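Local coordinates for Non-structural protein (Porcine reproductive and respiratory syndrome virus, PDB 3IFU) that probably works as a papain-like cysteine protease of the viral polyprotein, binds zinc, and is thought to suppress host interferon-beta production, at residues A[74-79]-A[144-149]. Numbering follows the deposited sequence.
With ZN (zinc ion), chain B.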
ATOM      1  N   GLY A  74      14.345   2.183 -17.707  1.00 53.37           N
ATOM      2  CA  GLY A  74      15.657   1.568 -17.580  1.00 53.59           C
ATOM      3  C   GLY A  74      15.954   0.829 -16.284  1.00 54.00           C
ATOM      4  O   GLY A  74      16.726  -0.129 -16.270  1.00 55.29           O
ATOM      5  N   ALA A  75      15.357   1.276 -15.186  1.00 52.30           N
ATOM      6  CA  ALA A  75      15.574   0.630 -13.897  1.00 50.13           C
ATOM      7  C   ALA A  75      14.257   0.574 -13.137  1.00 47.91           C
ATOM      8  O   ALA A  75      14.129   1.144 -12.052  1.00 47.09           O
ATOM      9  CB  ALA A  75      16.621   1.403 -13.095  1.00 51.56           C
ATOM     10  N   CYS A  76      13.279  -0.118 -13.711  1.00 44.47           N
ATOM     11  CA  CYS A  76      11.975  -0.216 -13.087  1.00 43.48           C
ATOM     12  C   CYS A  76      12.016  -0.965 -11.749  1.00 44.21           C
ATOM     13  O   CYS A  76      11.053  -0.922 -10.984  1.00 43.36           O
ATOM     14  CB  CYS A  76      10.964  -0.855 -14.055  1.00 41.60           C
ATOM     15  SG  CYS A  76      11.290  -2.552 -14.622  1.00 40.72           S
ATOM     16  N   TRP A  77      13.133  -1.637 -11.467  1.00 42.27           N
ATOM     17  CA  TRP A  77      13.283  -2.362 -10.208  1.00 42.65           C
ATOM     18  C   TRP A  77      13.328  -1.396  -9.030  1.00 41.73           C
ATOM     19  O   TRP A  77      13.130  -1.798  -7.886  1.00 43.33           O
ATOM     20  CB  TRP A  77      14.555  -3.218 -10.200  1.00 43.93           C
ATOM     21  CG  TRP A  77      15.762  -2.520 -10.741  1.00 46.92           C
ATOM     22  CD1 TRP A  77      16.213  -2.554 -12.030  1.00 47.61           C
ATOM     23  CD2 TRP A  77      16.660  -1.664 -10.024  1.00 47.02           C
ATOM     24  NE1 TRP A  77      17.333  -1.774 -12.161  1.00 48.92           N
ATOM     25  CE2 TRP A  77      17.634  -1.218 -10.943  1.00 49.36           C
ATOM     26  CE3 TRP A  77      16.738  -1.231  -8.691  1.00 49.24           C
ATOM     27  CZ2 TRP A  77      18.681  -0.358 -10.576  1.00 48.74           C
ATOM     28  CZ3 TRP A  77      17.780  -0.372  -8.323  1.00 50.11           C
ATOM     29  CH2 TRP A  77      18.737   0.052  -9.265  1.00 50.11           C
ATOM     30  N   LEU A  78      13.591  -0.122  -9.309  1.00 42.10           N
ATOM     31  CA  LEU A  78      13.637   0.896  -8.262  1.00 42.06           C
ATOM     32  C   LEU A  78      12.252   1.001  -7.640  1.00 43.95           C
ATOM     33  O   LEU A  78      12.083   1.472  -6.506  1.00 45.40           O
ATOM     34  CB  LEU A  78      14.044   2.256  -8.841  1.00 39.23           C
ATOM     35  CG  LEU A  78      15.534   2.508  -9.073  1.00 37.15           C
ATOM     36  CD1 LEU A  78      15.729   3.843  -9.758  1.00 34.22           C
ATOM     37  CD2 LEU A  78      16.258   2.494  -7.745  1.00 36.34           C
ATOM     38  N   SER A  79      11.268   0.548  -8.407  1.00 43.07           N
ATOM     39  CA  SER A  79       9.875   0.556  -8.001  1.00 41.54           C
ATOM     40  C   SER A  79       9.495  -0.683  -7.176  1.00 40.52           C
ATOM     41  O   SER A  79       8.460  -0.699  -6.521  1.00 40.66           O
ATOM     42  CB  SER A  79       9.010   0.657  -9.260  1.00 43.03           C
ATOM     43  OG  SER A  79       7.643   0.468  -8.975  1.00 50.02           O
ATOM     44  N   SER A 144       7.244 -10.464 -18.216  1.00 48.31           N
ATOM     45  CA  SER A 144       8.550 -11.065 -18.469  1.00 49.44           C
ATOM     46  C   SER A 144       9.744 -10.110 -18.597  1.00 49.61           C
ATOM     47  O   SER A 144      10.892 -10.556 -18.661  1.00 50.19           O
ATOM     48  CB  SER A 144       8.470 -11.959 -19.713  1.00 50.42           C
ATOM     49  OG  SER A 144       8.119 -11.213 -20.867  1.00 52.35           O
ATOM     50  N   LEU A 145       9.491  -8.807 -18.610  1.00 49.41           N
ATOM     51  CA  LEU A 145      10.575  -7.835 -18.744  1.00 47.68           C
ATOM     52  C   LEU A 145      10.575  -6.712 -17.726  1.00 46.18           C
ATOM     53  O   LEU A 145      11.626  -6.140 -17.440  1.00 47.03           O
ATOM     54  CB  LEU A 145      10.549  -7.209 -20.144  1.00 48.81           C
ATOM     55  CG  LEU A 145      11.165  -8.046 -21.272  1.00 51.23           C
ATOM     56  CD1 LEU A 145      10.461  -7.741 -22.589  1.00 51.54           C
ATOM     57  CD2 LEU A 145      12.663  -7.761 -21.363  1.00 49.17           C
ATOM     58  N   HIS A 146       9.413  -6.385 -17.170  1.00 43.97           N
ATOM     59  CA  HIS A 146       9.353  -5.276 -16.229  1.00 41.95           C
ATOM     60  C   HIS A 146       8.575  -5.530 -14.951  1.00 41.28           C
ATOM     61  O   HIS A 146       7.849  -6.513 -14.832  1.00 42.86           O
ATOM     62  CB  HIS A 146       8.764  -4.073 -16.950  1.00 41.27           C
ATOM     63  CG  HIS A 146       9.324  -3.872 -18.323  1.00 43.49           C
ATOM     64  ND1 HIS A 146      10.563  -3.314 -18.547  1.00 41.21           N
ATOM     65  CD2 HIS A 146       8.829  -4.192 -19.543  1.00 42.63           C
ATOM     66  CE1 HIS A 146      10.807  -3.293 -19.844  1.00 38.72           C
ATOM     67  NE2 HIS A 146       9.772  -3.821 -20.470  1.00 41.75           N
ATOM     68  N   VAL A 147       8.744  -4.629 -13.991  1.00 39.85           N
ATOM     69  CA  VAL A 147       8.038  -4.711 -12.721  1.00 37.68           C
ATOM     70  C   VAL A 147       7.635  -3.304 -12.306  1.00 38.27           C
ATOM     71  O   VAL A 147       8.183  -2.318 -12.802  1.00 37.07           O
ATOM     72  CB  VAL A 147       8.909  -5.330 -11.583  1.00 36.75           C
ATOM     73  CG1 VAL A 147       9.375  -6.720 -11.970  1.00 34.22           C
ATOM     74  CG2 VAL A 147      10.084  -4.430 -11.261  1.00 34.20           C
ATOM     75  N   SER A 148       6.675  -3.218 -11.391  1.00 38.70           N
ATOM     76  CA  SER A 148       6.194  -1.940 -10.885  1.00 38.17           C
ATOM     77  C   SER A 148       5.478  -2.187  -9.568  1.00 39.56           C
ATOM     78  O   SER A 148       5.124  -3.329  -9.246  1.00 38.17           O
ATOM     79  CB  SER A 148       5.225  -1.293 -11.881  1.00 38.11           C
ATOM     80  OG  SER A 148       4.807  -0.013 -11.431  1.00 38.54           O
ATOM     81  N   ASP A 149       5.264  -1.120  -8.804  1.00 39.98           N
ATOM     82  CA  ASP A 149       4.576  -1.245  -7.527  1.00 42.23           C
ATOM     83  C   ASP A 149       3.073  -1.032  -7.729  1.00 42.01           C
ATOM     84  O   ASP A 149       2.277  -1.120  -6.798  1.00 42.51           O
ATOM     85  CB  ASP A 149       5.158  -0.249  -6.515  1.00 40.93           C
ATOM     86  CG  ASP A 149       4.852   1.193  -6.861  1.00 43.74           C
ATOM     87  OD1 ASP A 149       5.051   1.602  -8.025  1.00 47.14           O
ATOM     88  OD2 ASP A 149       4.418   1.926  -5.950  1.00 43.22           O
TER
HETATM   89 ZN    ZN B 181      11.600  -2.003 -17.089  1.00 64.76          ZN
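Cys76 and His146 meet at a shared zinc ion in a largely buried contact that joins the loop leading into helix 81-87 to the edge strand 147-148 of the four-stranded antiparallel sheet. The case illustrates how a metal can tie together two parts of a fold far apart in sequence. Cys76 SG binds the zinc at 2.5 Å and His146 ND1 binds it at 2.2 Å; Cys70 SG and the terminal carboxylate oxygen OXT of Met180 complete the site, so the very end of the chain is held here too. Cys76 SG lies at the edge of the His146 imidazole, close to its plane and 5.1 Å from the ring centre. With chi1 at 62°, Cys76 SG sits between its own backbone N and carbonyl carbon, and there it meets a second partner: Val147 N donates to SG over 3.3 Å in a fairly straight bond (N-H...S 164°). The sulfur is thus gripped by both the metal and the strand's backbone N-H.

A cysteine at the start of a helical turn, close to a histidine just before a sheet strand, recalls the cysteine-histidine arrangement of papain-like proteases, the class to which this domain belongs; here both side chains are engaged by zinc. Val147 adds a van der Waals contact, its CG2 branch lying 3.6 Å from Cys76 O and also touching Trp77 CA, while Val140 and Ala142 of strand 140-142 pack against the same valine.

Further along, Ser79 OG, anti to its backbone N (chi1 171°), reaches Asp149 N at 2.9 Å, a weak, bent hydrogen bond. Asp149 CB lies 3.3 Å from Ser79 O, and the carboxylate oxygen OD2 of Asp149 accepts a hydrogen bond from Glu20 N, outside the two segments.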